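PDB 3WCA: farnesyltransferase, putative from Trypanosoma cruzi, which probably catalyses the condensation of two farnesyl diphosphate molecules to squalene, a magnesium-dependent, NAD(P)H-dependent step on the way to lanosterol. Local coordinates for residues A[46-51]-A[276-281]; A[51-56]-A[174-179]; A[136-141]-A[165-170]; A[159-164]-A[200-205]. The protein carries 1 engineered substitution. All blocks are in the same frame, centred on the assembly; numbering follows the deposited sequence.

Contact 1. Residues A[46-51]-A[276-281]; sequences IMELDE and VFAFSA
Leu49 lies over one face of the Phe279 ring, and this pair forms the heart of the contact. The methyl CD1 of Leu49 sits almost directly above the ring, 3.7 Å from the Phe279 centroid and 12° off the ring normal. This is a CH-pi contact over the face. The rest of the leucine follows the ring back to its root: Leu49 CG is 3.7 Å from Phe279 CG, and Leu49 CD2 is 3.7 Å from Phe279 CB. The phenyl group is brought there by its first torsion, which sets CG anti to the backbone N (chi1 166°) and turns the ring toward the 46-51 segment. A different neighbour meets the ring rim. Ile46 CA lies near the ring plane, 3.8 Å from Phe279 CD1. Glu48 packs on the helix backbone at the base of Phe279, with CB 4.0 Å from Phe279 N. Its chain bends at chi2, and OE1 comes within 3.9 Å of Ala278 CB. The contact is mainly apolar helix-to-loop packing in the all-helical squalene/phytoene synthase fold. The Phe279 side chain lies about 5 Å from the bound farnesyl thiodiphosphate at the nearest atoms. Within the helix, Val276 O accepts from both Ser280 N and Ser280 OG, which reach it from opposite faces of the carbonyl plane. The loop lies between helices 40-45 and 51-72, and Leu49 also touches Val57 of the latter. Phe279, on helix 274-294, packs in addition on Leu172 and Tyr176 of helix 154-179.

Contact 2. Residues A[51-56]-A[174-179]; sequences EEMRDA and LLYVSS
Helices 51-56 and 174-179 run roughly antiparallel, with 144° between their directions, and Met53 bridges them to Tyr176 and Ser179. Their axes come no closer than 10.8 Å, and Met53 and Ser179 have the nearest CA atoms, 7.0 Å apart. This is helix packing within the all-helical fold of the squalene/phytoene synthase family. A Met-aromatic contact lies at its centre. Met53 SD is 5.4 Å from the centroid of the Tyr176 ring and 85° off the ring normal, so the sulfur is at the ring edge. The two side chains cross at about a right angle. A chi1 of 174° sends the Met53 chain away from its own backbone N, and bends at chi2 and chi3 then carry the methyl CE in among Tyr176 and Ser179, 3.5 Å from Tyr176 CD1. The sulfur also lies against Leu175, with SD 4.3 Å from Leu175 CB. One turn further along helix 51-72, Ala56 CB meets Leu175 CD1 at 4.5 Å. The packing is mostly apolar. Tyr128 of helix 126-147 touches Ala56, Leu175 and Ser179, so a third helix closes on this pair. Met53 packs against the base of Tyr176, whose side chain also borders the bound farnesyl thiodiphosphate. Ser179 OG has two hydrogen-bond partners, the backbone N of Leu181 and Tyr176 O. It donates to Tyr176 O at 2.6 Å, lying above the carbonyl plane, and the same Ser179 OG is 3.3 Å from Met53 CE.

Contact 3. Residues A[136-141]-A[165-170]; sequences CERMAN and AGLVGH. With FPS (S-[(2E,6E)-3,7,11-trimethyldodeca-2,6,10-trienyl] trihydrogen thiodiphosphate), chain E.
Arg138 turns a face of its guanidinium to a leucine methyl, at the exposed margin of a mainly apolar contact. Leu167 CD2 sits 3.7 Å above the guanidinium plane, offset toward the rim. The helices 136-141 and 165-170 are nearly antiparallel, at 171°, with axes 10.0 Å apart. They are part of the helix bundle around the farnesyl pocket of this squalene/phytoene synthase family member. The other methyl, Leu167 CD1, packs on the helix backbone, 3.8 Å from Met139 N. Leu167 therefore fits between Arg138 and Met139. Arg138 NH2 is also near His170 ND1, without a bond between them. The Met139 chain is straight through chi1 (172°) and chi2, which takes it across to the facing helix, and its bend at chi3 brings CE to Val168. Leu64 of helix 51-72 touches both Met139 and Val168. Ala165, Val168 and Gly169 line the pocket of the farnesyl thiodiphosphate. Gly169 CA approaches the end of the chain, 3.4 Å from FPS C15. Val168 faces two ways. Its CG2 meets Met139 CE at 3.9 Å, while its CG1 lies 3.7 Å from FPS C8.

Contact 4. Residues A[159-164]-A[200-205]; sequences LYCHYV and LQKTNI. With FPS (S-[(2E,6E)-3,7,11-trimethyldodeca-2,6,10-trienyl] trihydrogen thiodiphosphate), chain E.
Lys202 NZ is gripped by three groups outside the two segments: salt bridges to Asp158 and Asp256, and a hydrogen bond with His260. Its chain runs extended beyond CG, and the aliphatic part touches Cys161, whose SG is 3.9 Å from Lys202 CG. The same sulfur meets two more side chains of helix 200-205. Cys161 SG lies 4.0 Å from Gln201 CG and 4.2 Å from Ile205 CD1. Cys161 thus sits against three residues of the facing helix. Val164 completes the contact, its CG2 lying 4.0 Å from Gln201 CD. The helices cross at 113° in the squalene/phytoene synthase fold, beside the farnesyl thiodiphosphate pocket. The first of them has a wider pi-type turn at 162-164. The bend at chi2 (60°) turns the Gln201 amide so that OE1 comes 3.6 Å from FPS C3. One glutamine therefore packs on Val164 and borders the ligand. Leu200 CD1 lies against the farnesyl chain, 3.8 Å from FPS C8. Tyr160 OH hydrogen-bonds Glu71, a magnesium ligand.

How the contacts relate
All eight segments belong to the squalene/phytoene synthase part of an all-helical protein. Contact 1 closes the longest loop along the chain, and the other three are nested inside it. Contact 3 is nested in contact 2, while contact 4 alternates with both. Contacts 2, 3 and 4 are spaced along helix 154-179, which meets helices 51-72, 126-147 and 191-207 in turn. Contact 1 packs against its end through Tyr176. Contacts 1 and 2 have centres 10 Å apart, share Glu51 and are joined by a Leu49 to Arg54 bond and a weak Tyr176 to Ser280 one. Contacts 3 and 4, 11 Å apart at their centres, both touch the farnesyl thiodiphosphate. Contact 4 is nearest the magnesium ion.

Contact 1. Residues A[46-51]-A[276-281]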
# COMPACT_ATOMS: atom_id res chain seq x y z
N ILE A 46 10.01 0.72 8.95
CA ILE A 46 9.85 1.90 9.76
C ILE A 46 11.09 2.19 10.62
O ILE A 46 11.33 3.33 11.00
CB ILE A 46 8.60 1.78 10.68
CG1 ILE A 46 8.17 3.16 11.16
CG2 ILE A 46 8.90 0.86 11.86
CD1 ILE A 46 7.01 3.13 12.14
N MET A 47 11.89 1.16 10.89
CA MET A 47 13.08 1.34 11.71
C MET A 47 14.16 2.18 11.03
O MET A 47 15.12 2.60 11.67
CB MET A 47 13.65 -0.02 12.12
CG MET A 47 12.73 -0.80 13.07
SD MET A 47 12.27 0.18 14.55
CE MET A 47 10.67 -0.57 14.97
N GLU A 48 14.00 2.40 9.73
CA GLU A 48 14.93 3.22 8.94
C GLU A 48 14.81 4.69 9.36
O GLU A 48 15.74 5.48 9.19
CB GLU A 48 14.60 3.13 7.45
CG GLU A 48 14.87 1.78 6.77
CD GLU A 48 16.31 1.32 6.92
OE1 GLU A 48 17.22 2.18 6.99
OE2 GLU A 48 16.55 0.09 6.97
N LEU A 49 13.65 5.05 9.89
CA LEU A 49 13.37 6.42 10.30
C LEU A 49 13.96 6.77 11.65
O LEU A 49 14.08 5.92 12.54
CB LEU A 49 11.86 6.66 10.34
CG LEU A 49 11.16 6.64 8.97
CD1 LEU A 49 9.66 6.73 9.16
CD2 LEU A 49 11.64 7.81 8.13
N ASP A 50 14.34 8.04 11.79
CA ASP A 50 14.91 8.53 13.05
C ASP A 50 13.78 8.54 14.08
O ASP A 50 12.61 8.73 13.74
CB ASP A 50 15.46 9.95 12.88
CG ASP A 50 16.74 9.99 12.06
OD1 ASP A 50 16.80 9.29 11.03
OD2 ASP A 50 17.68 10.72 12.43
N GLU A 51 14.15 8.33 15.34
CA GLU A 51 13.20 8.27 16.44
C GLU A 51 11.99 9.22 16.41
O GLU A 51 10.85 8.76 16.53
CB GLU A 51 13.98 8.41 17.75
CG GLU A 51 13.14 8.48 19.02
CD GLU A 51 13.90 7.98 20.24
OE1 GLU A 51 13.93 6.75 20.45
OE2 GLU A 51 14.47 8.81 20.97
N VAL A 276 14.57 9.23 5.35
CA VAL A 276 13.30 9.35 4.65
C VAL A 276 13.41 8.59 3.34
O VAL A 276 12.49 7.86 2.96
CB VAL A 276 12.94 10.83 4.36
CG1 VAL A 276 11.74 10.91 3.40
CG2 VAL A 276 12.61 11.57 5.68
N PHE A 277 14.53 8.74 2.66
CA PHE A 277 14.70 8.04 1.40
C PHE A 277 14.65 6.51 1.53
O PHE A 277 13.92 5.86 0.79
CB PHE A 277 16.01 8.45 0.73
CG PHE A 277 16.26 7.70 -0.55
CD1 PHE A 277 16.84 6.43 -0.53
CD2 PHE A 277 15.85 8.24 -1.77
CE1 PHE A 277 17.00 5.69 -1.71
CE2 PHE A 277 16.00 7.51 -2.95
CZ PHE A 277 16.58 6.24 -2.92
N ALA A 278 15.42 5.94 2.46
CA ALA A 278 15.42 4.49 2.60
C ALA A 278 14.04 3.96 3.00
O ALA A 278 13.58 2.95 2.47
CB ALA A 278 16.48 4.04 3.61
N PHE A 279 13.38 4.65 3.93
CA PHE A 279 12.05 4.26 4.39
C PHE A 279 11.04 4.28 3.23
O PHE A 279 10.16 3.42 3.15
CB PHE A 279 11.57 5.21 5.50
CG PHE A 279 10.10 5.08 5.80
CD1 PHE A 279 9.62 4.05 6.60
CD2 PHE A 279 9.19 5.98 5.23
CE1 PHE A 279 8.25 3.91 6.84
CE2 PHE A 279 7.82 5.84 5.46
CZ PHE A 279 7.35 4.81 6.26
N SER A 280 11.19 5.26 2.34
CA SER A 280 10.30 5.43 1.18
C SER A 280 10.60 4.53 -0.01
O SER A 280 9.69 4.06 -0.71
CB SER A 280 10.35 6.90 0.71
OG SER A 280 9.86 7.78 1.72
N ALA A 281 11.89 4.27 -0.23
CA ALA A 281 12.35 3.46 -1.35
C ALA A 281 12.18 1.96 -1.24
O ALA A 281 11.77 1.31 -2.20
CB ALA A 281 13.82 3.77 -1.62

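Contact 2. Residues A[51-56]-A[174-179]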
# COMPACT_ATOMS: atom_id res chain seq x y z
N GLU A 51 14.15 8.33 15.34
CA GLU A 51 13.20 8.27 16.44
C GLU A 51 11.99 9.22 16.41
O GLU A 51 10.85 8.76 16.53
CB GLU A 51 13.98 8.41 17.75
CG GLU A 51 13.14 8.48 19.02
CD GLU A 51 13.90 7.98 20.24
OE1 GLU A 51 13.93 6.75 20.45
OE2 GLU A 51 14.47 8.81 20.97
N GLU A 52 12.20 10.52 16.25
CA GLU A 52 11.08 11.45 16.25
C GLU A 52 10.05 11.23 15.13
O GLU A 52 8.84 11.23 15.36
CB GLU A 52 11.57 12.90 16.19
CG GLU A 52 10.44 13.90 16.28
CD GLU A 52 10.92 15.34 16.36
OE1 GLU A 52 11.62 15.67 17.35
OE2 GLU A 52 10.61 16.13 15.44
N MET A 53 10.56 11.07 13.92
CA MET A 53 9.72 10.84 12.75
C MET A 53 9.09 9.47 12.90
O MET A 53 7.92 9.26 12.58
CB MET A 53 10.59 10.88 11.49
CG MET A 53 9.88 10.52 10.19
SD MET A 53 8.86 11.86 9.59
CE MET A 53 10.01 12.64 8.44
N ARG A 54 9.88 8.53 13.42
CA ARG A 54 9.46 7.16 13.58
C ARG A 54 8.27 7.00 14.50
O ARG A 54 7.37 6.19 14.23
CB ARG A 54 10.63 6.32 14.08
CG ARG A 54 10.48 4.85 13.79
CD ARG A 54 11.82 4.16 13.82
NE ARG A 54 12.28 3.92 15.17
CZ ARG A 54 13.56 3.92 15.54
NH1 ARG A 54 14.52 4.15 14.66
NH2 ARG A 54 13.87 3.69 16.81
N ASP A 55 8.26 7.76 15.59
CA ASP A 55 7.15 7.69 16.54
C ASP A 55 5.89 8.18 15.86
O ASP A 55 4.84 7.57 15.98
CB ASP A 55 7.42 8.56 17.78
CG ASP A 55 8.58 8.05 18.62
OD1 ASP A 55 8.73 6.82 18.74
OD2 ASP A 55 9.32 8.89 19.18
N ALA A 56 6.00 9.31 15.16
CA ALA A 56 4.85 9.88 14.47
C ALA A 56 4.30 8.92 13.41
O ALA A 56 3.09 8.70 13.31
CB ALA A 56 5.25 11.20 13.83
N LEU A 174 3.39 14.74 4.14
CA LEU A 174 3.14 15.89 5.01
C LEU A 174 3.91 15.74 6.34
O LEU A 174 4.26 16.74 6.97
CB LEU A 174 1.65 16.06 5.29
CG LEU A 174 0.77 16.47 4.09
CD1 LEU A 174 -0.70 16.38 4.51
CD2 LEU A 174 1.13 17.87 3.61
N LEU A 175 4.16 14.51 6.77
CA LEU A 175 4.92 14.32 7.98
C LEU A 175 6.39 14.62 7.70
O LEU A 175 7.09 15.12 8.57
CB LEU A 175 4.79 12.88 8.51
CG LEU A 175 3.50 12.48 9.19
CD1 LEU A 175 3.64 11.04 9.67
CD2 LEU A 175 3.19 13.39 10.37
N TYR A 176 6.86 14.33 6.49
CA TYR A 176 8.26 14.59 6.13
C TYR A 176 8.54 16.09 6.13
O TYR A 176 9.58 16.55 6.62
CB TYR A 176 8.61 14.06 4.72
CG TYR A 176 8.44 12.56 4.48
CD1 TYR A 176 8.35 11.65 5.53
CD2 TYR A 176 8.40 12.06 3.17
CE1 TYR A 176 8.21 10.27 5.28
CE2 TYR A 176 8.27 10.70 2.92
CZ TYR A 176 8.17 9.81 3.96
OH TYR A 176 8.03 8.47 3.69
N VAL A 177 7.62 16.86 5.55
CA VAL A 177 7.77 18.31 5.48
C VAL A 177 7.69 18.92 6.88
O VAL A 177 8.55 19.69 7.30
CB VAL A 177 6.69 18.94 4.60
CG1 VAL A 177 6.77 20.46 4.65
CG2 VAL A 177 6.86 18.46 3.17
N SER A 178 6.64 18.56 7.60
CA SER A 178 6.42 19.06 8.94
C SER A 178 7.63 18.82 9.85
O SER A 178 7.88 19.60 10.77
CB SER A 178 5.18 18.39 9.54
OG SER A 178 4.94 18.86 10.85
N SER A 179 8.36 17.74 9.60
CA SER A 179 9.52 17.39 10.41
C SER A 179 10.73 18.25 10.10
O SER A 179 11.63 18.38 10.93
CB SER A 179 9.91 15.93 10.15
OG SER A 179 10.59 15.81 8.91

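Contact 3. Residues A[136-141]-A[165-170]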
# COMPACT_ATOMS: atom_id res chain seq x y z
N CYS A 136 -6.77 10.38 8.74
CA CYS A 136 -7.64 9.38 9.36
C CYS A 136 -9.11 9.56 8.97
O CYS A 136 -9.79 8.60 8.60
CB CYS A 136 -7.52 9.46 10.88
SG CYS A 136 -8.65 8.36 11.72
N GLU A 137 -9.58 10.80 9.06
CA GLU A 137 -10.95 11.14 8.71
C GLU A 137 -11.24 10.90 7.22
O GLU A 137 -12.24 10.25 6.87
CB GLU A 137 -11.22 12.60 9.06
CG GLU A 137 -12.60 13.09 8.66
CD GLU A 137 -12.98 14.40 9.32
OE1 GLU A 137 -12.25 15.40 9.15
OE2 GLU A 137 -14.03 14.42 10.01
N ARG A 138 -10.39 11.42 6.35
CA ARG A 138 -10.59 11.24 4.92
C ARG A 138 -10.56 9.76 4.50
O ARG A 138 -11.34 9.35 3.64
CB ARG A 138 -9.56 12.05 4.15
CG ARG A 138 -9.79 13.56 4.25
CD ARG A 138 -8.59 14.36 3.77
NE ARG A 138 -8.36 14.23 2.34
CZ ARG A 138 -7.28 14.69 1.72
NH1 ARG A 138 -6.34 15.31 2.43
NH2 ARG A 138 -7.13 14.54 0.41
N MET A 139 -9.68 8.96 5.09
CA MET A 139 -9.62 7.54 4.73
C MET A 139 -10.87 6.82 5.22
O MET A 139 -11.44 5.97 4.52
CB MET A 139 -8.40 6.84 5.34
CG MET A 139 -8.41 5.31 5.15
SD MET A 139 -6.90 4.47 5.75
CE MET A 139 -5.68 5.38 4.72
N ALA A 140 -11.29 7.15 6.43
CA ALA A 140 -12.48 6.53 7.01
C ALA A 140 -13.71 6.77 6.13
O ALA A 140 -14.45 5.85 5.82
CB ALA A 140 -12.71 7.08 8.40
N ASN A 141 -13.93 8.02 5.72
CA ASN A 141 -15.10 8.32 4.90
C ASN A 141 -15.00 7.63 3.54
O ASN A 141 -16.00 7.19 2.98
CB ASN A 141 -15.26 9.83 4.76
CG ASN A 141 -15.60 10.49 6.10
OD1 ASN A 141 -15.23 11.63 6.37
ND2 ASN A 141 -16.31 9.75 6.95
N ALA A 165 -4.46 3.86 0.51
CA ALA A 165 -3.02 3.84 0.32
C ALA A 165 -2.46 5.16 -0.20
O ALA A 165 -1.44 5.65 0.28
CB ALA A 165 -2.65 2.71 -0.64
N GLY A 166 -3.12 5.73 -1.20
CA GLY A 166 -2.66 6.99 -1.75
C GLY A 166 -2.60 8.08 -0.67
O GLY A 166 -1.70 8.93 -0.68
N LEU A 167 -3.55 8.04 0.26
CA LEU A 167 -3.60 9.02 1.34
C LEU A 167 -2.47 8.80 2.35
O LEU A 167 -2.02 9.74 3.01
CB LEU A 167 -4.95 8.98 2.04
CG LEU A 167 -6.10 9.71 1.33
CD1 LEU A 167 -7.39 9.52 2.09
CD2 LEU A 167 -5.76 11.20 1.24
N VAL A 168 -2.02 7.55 2.48
CA VAL A 168 -0.92 7.26 3.40
C VAL A 168 0.25 8.00 2.77
O VAL A 168 1.07 8.60 3.46
CB VAL A 168 -0.61 5.75 3.45
CG1 VAL A 168 0.53 5.49 4.42
CG2 VAL A 168 -1.85 4.98 3.89
N GLY A 169 0.30 7.98 1.44
CA GLY A 169 1.36 8.67 0.73
C GLY A 169 1.31 10.17 1.00
O GLY A 169 2.35 10.81 1.17
N HIS A 170 0.09 10.72 1.02
CA HIS A 170 -0.09 12.15 1.29
C HIS A 170 0.39 12.41 2.72
O HIS A 170 1.25 13.26 2.95
CB HIS A 170 -1.57 12.56 1.17
CG HIS A 170 -2.06 12.66 -0.24
ND1 HIS A 170 -3.14 13.45 -0.60
CD2 HIS A 170 -1.62 12.09 -1.39
CE1 HIS A 170 -3.34 13.36 -1.90
NE2 HIS A 170 -2.43 12.55 -2.41
C1 FPS E . -0.66 -3.09 3.56
S1 FPS E . -0.16 -3.29 5.34
C2 FPS E . -0.66 -1.58 3.17
C3 FPS E . -0.30 -0.96 1.98
C4 FPS E . 0.19 -1.68 0.74
C5 FPS E . -0.39 0.55 1.94
C6 FPS E . 0.70 1.37 2.71
C7 FPS E . 1.04 2.56 1.84
C8 FPS E . 2.14 3.33 1.92
C10 FPS E . 2.22 4.49 0.91
C9 FPS E . 3.26 3.11 2.94
C11 FPS E . 3.65 4.86 0.57
C12 FPS E . 3.68 6.25 0.02
C13 FPS E . 4.69 7.14 0.17
C14 FPS E . 5.98 6.84 0.95
C15 FPS E . 4.53 8.51 -0.48
PA FPS E . 1.82 -3.86 5.47
O1A FPS E . 2.71 -2.89 4.64
O2A FPS E . 2.21 -3.81 6.92
O3A FPS E . 2.13 -5.48 5.17
PB FPS E . 1.72 -6.59 3.95
O1B FPS E . 2.95 -7.43 3.53
O2B FPS E . 0.65 -7.59 4.51
O3B FPS E . 1.26 -5.81 2.65

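Contact 4. Residues A[159-164]-A[200-205]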
# COMPACT_ATOMS: atom_id res chain seq x y z
N LEU A 159 -9.68 5.29 -7.21
CA LEU A 159 -10.15 6.07 -6.07
C LEU A 159 -10.07 5.28 -4.77
O LEU A 159 -9.67 5.83 -3.74
CB LEU A 159 -11.58 6.58 -6.31
CG LEU A 159 -12.18 7.49 -5.23
CD1 LEU A 159 -11.34 8.78 -5.10
CD2 LEU A 159 -13.65 7.82 -5.58
N TYR A 160 -10.43 4.01 -4.82
CA TYR A 160 -10.37 3.19 -3.61
C TYR A 160 -8.91 3.06 -3.14
O TYR A 160 -8.63 3.07 -1.94
CB TYR A 160 -10.96 1.79 -3.85
CG TYR A 160 -10.87 0.90 -2.63
CD1 TYR A 160 -11.76 1.05 -1.56
CD2 TYR A 160 -9.85 -0.06 -2.51
CE1 TYR A 160 -11.63 0.27 -0.40
CE2 TYR A 160 -9.72 -0.84 -1.36
CZ TYR A 160 -10.61 -0.67 -0.31
OH TYR A 160 -10.47 -1.43 0.83
N CYS A 161 -7.98 2.92 -4.09
CA CYS A 161 -6.57 2.81 -3.77
C CYS A 161 -6.12 4.11 -3.13
O CYS A 161 -5.29 4.11 -2.21
CB CYS A 161 -5.73 2.51 -5.02
SG CYS A 161 -5.88 0.80 -5.61
N HIS A 162 -6.67 5.22 -3.62
CA HIS A 162 -6.34 6.54 -3.09
C HIS A 162 -6.71 6.61 -1.61
O HIS A 162 -5.89 7.02 -0.78
CB HIS A 162 -7.10 7.62 -3.86
CG HIS A 162 -7.11 8.96 -3.19
ND1 HIS A 162 -5.98 9.75 -3.10
CD2 HIS A 162 -8.10 9.64 -2.57
CE1 HIS A 162 -6.28 10.86 -2.45
NE2 HIS A 162 -7.56 10.82 -2.12
N TYR A 163 -7.93 6.20 -1.28
CA TYR A 163 -8.41 6.24 0.10
C TYR A 163 -7.66 5.36 1.08
O TYR A 163 -7.50 5.73 2.25
CB TYR A 163 -9.90 5.85 0.18
CG TYR A 163 -10.89 6.84 -0.42
CD1 TYR A 163 -10.90 8.19 -0.05
CD2 TYR A 163 -11.85 6.42 -1.34
CE1 TYR A 163 -11.84 9.09 -0.57
CE2 TYR A 163 -12.80 7.30 -1.87
CZ TYR A 163 -12.79 8.63 -1.48
OH TYR A 163 -13.73 9.49 -2.02
N VAL A 164 -7.22 4.18 0.65
CA VAL A 164 -6.56 3.29 1.59
C VAL A 164 -5.05 3.22 1.51
O VAL A 164 -4.44 2.60 2.38
CB VAL A 164 -7.14 1.85 1.50
CG1 VAL A 164 -8.68 1.88 1.68
CG2 VAL A 164 -6.75 1.19 0.17
N LEU A 200 2.11 0.54 -4.54
CA LEU A 200 2.20 -0.48 -3.51
C LEU A 200 0.88 -1.23 -3.34
O LEU A 200 0.86 -2.46 -3.32
CB LEU A 200 2.59 0.12 -2.14
CG LEU A 200 3.90 0.90 -1.98
CD1 LEU A 200 4.16 1.14 -0.48
CD2 LEU A 200 5.05 0.12 -2.60
N GLN A 201 -0.22 -0.49 -3.23
CA GLN A 201 -1.51 -1.12 -3.02
C GLN A 201 -1.87 -2.02 -4.19
O GLN A 201 -2.30 -3.14 -3.98
CB GLN A 201 -2.59 -0.05 -2.81
CG GLN A 201 -3.96 -0.60 -2.37
CD GLN A 201 -3.91 -1.37 -1.05
OE1 GLN A 201 -3.29 -0.93 -0.09
NE2 GLN A 201 -4.57 -2.52 -1.00
N LYS A 202 -1.66 -1.55 -5.41
CA LYS A 202 -2.01 -2.34 -6.58
C LYS A 202 -1.18 -3.62 -6.72
O LYS A 202 -1.72 -4.67 -7.08
CB LYS A 202 -1.90 -1.49 -7.85
CG LYS A 202 -2.99 -0.41 -7.94
CD LYS A 202 -3.05 0.22 -9.33
CE LYS A 202 -4.11 1.31 -9.40
NZ LYS A 202 -4.17 1.96 -10.74
N THR A 203 0.11 -3.55 -6.41
CA THR A 203 0.95 -4.74 -6.50
C THR A 203 0.45 -5.76 -5.49
O THR A 203 0.41 -6.95 -5.77
CB THR A 203 2.43 -4.42 -6.26
OG1 THR A 203 2.87 -3.45 -7.23
CG2 THR A 203 3.29 -5.67 -6.42
N ASN A 204 0.02 -5.29 -4.32
CA ASN A 204 -0.48 -6.24 -3.34
C ASN A 204 -1.82 -6.82 -3.78
O ASN A 204 -2.05 -8.00 -3.65
CB ASN A 204 -0.60 -5.60 -1.96
CG ASN A 204 0.75 -5.27 -1.33
OD1 ASN A 204 1.79 -5.78 -1.76
ND2 ASN A 204 0.74 -4.43 -0.31
N ILE A 205 -2.70 -5.97 -4.30
CA ILE A 205 -4.01 -6.44 -4.75
C ILE A 205 -3.84 -7.51 -5.84
O ILE A 205 -4.57 -8.51 -5.88
CB ILE A 205 -4.88 -5.26 -5.27
CG1 ILE A 205 -5.53 -4.55 -4.08
CG2 ILE A 205 -5.97 -5.76 -6.23
CD1 ILE A 205 -6.27 -3.25 -4.43
C1 FPS E . -0.66 -3.09 3.56
S1 FPS E . -0.16 -3.29 5.34
C2 FPS E . -0.66 -1.58 3.17
C3 FPS E . -0.30 -0.96 1.98
C4 FPS E . 0.19 -1.68 0.74
C5 FPS E . -0.39 0.55 1.94
C6 FPS E . 0.70 1.37 2.71
C7 FPS E . 1.04 2.56 1.84
C8 FPS E . 2.14 3.33 1.92
C10 FPS E . 2.22 4.49 0.91
C9 FPS E . 3.26 3.11 2.94
C11 FPS E . 3.65 4.86 0.57
C12 FPS E . 3.68 6.25 0.02
C13 FPS E . 4.69 7.14 0.17
C14 FPS E . 5.98 6.84 0.95
C15 FPS E . 4.53 8.51 -0.48
PA FPS E . 1.82 -3.86 5.47
O1A FPS E . 2.71 -2.89 4.64
O2A FPS E . 2.21 -3.81 6.92
O3A FPS E . 2.13 -5.48 5.17
PB FPS E . 1.72 -6.59 3.95
O1B FPS E . 2.95 -7.43 3.53
O2B FPS E . 0.65 -7.59 4.51
O3B FPS E . 1.26 -5.81 2.65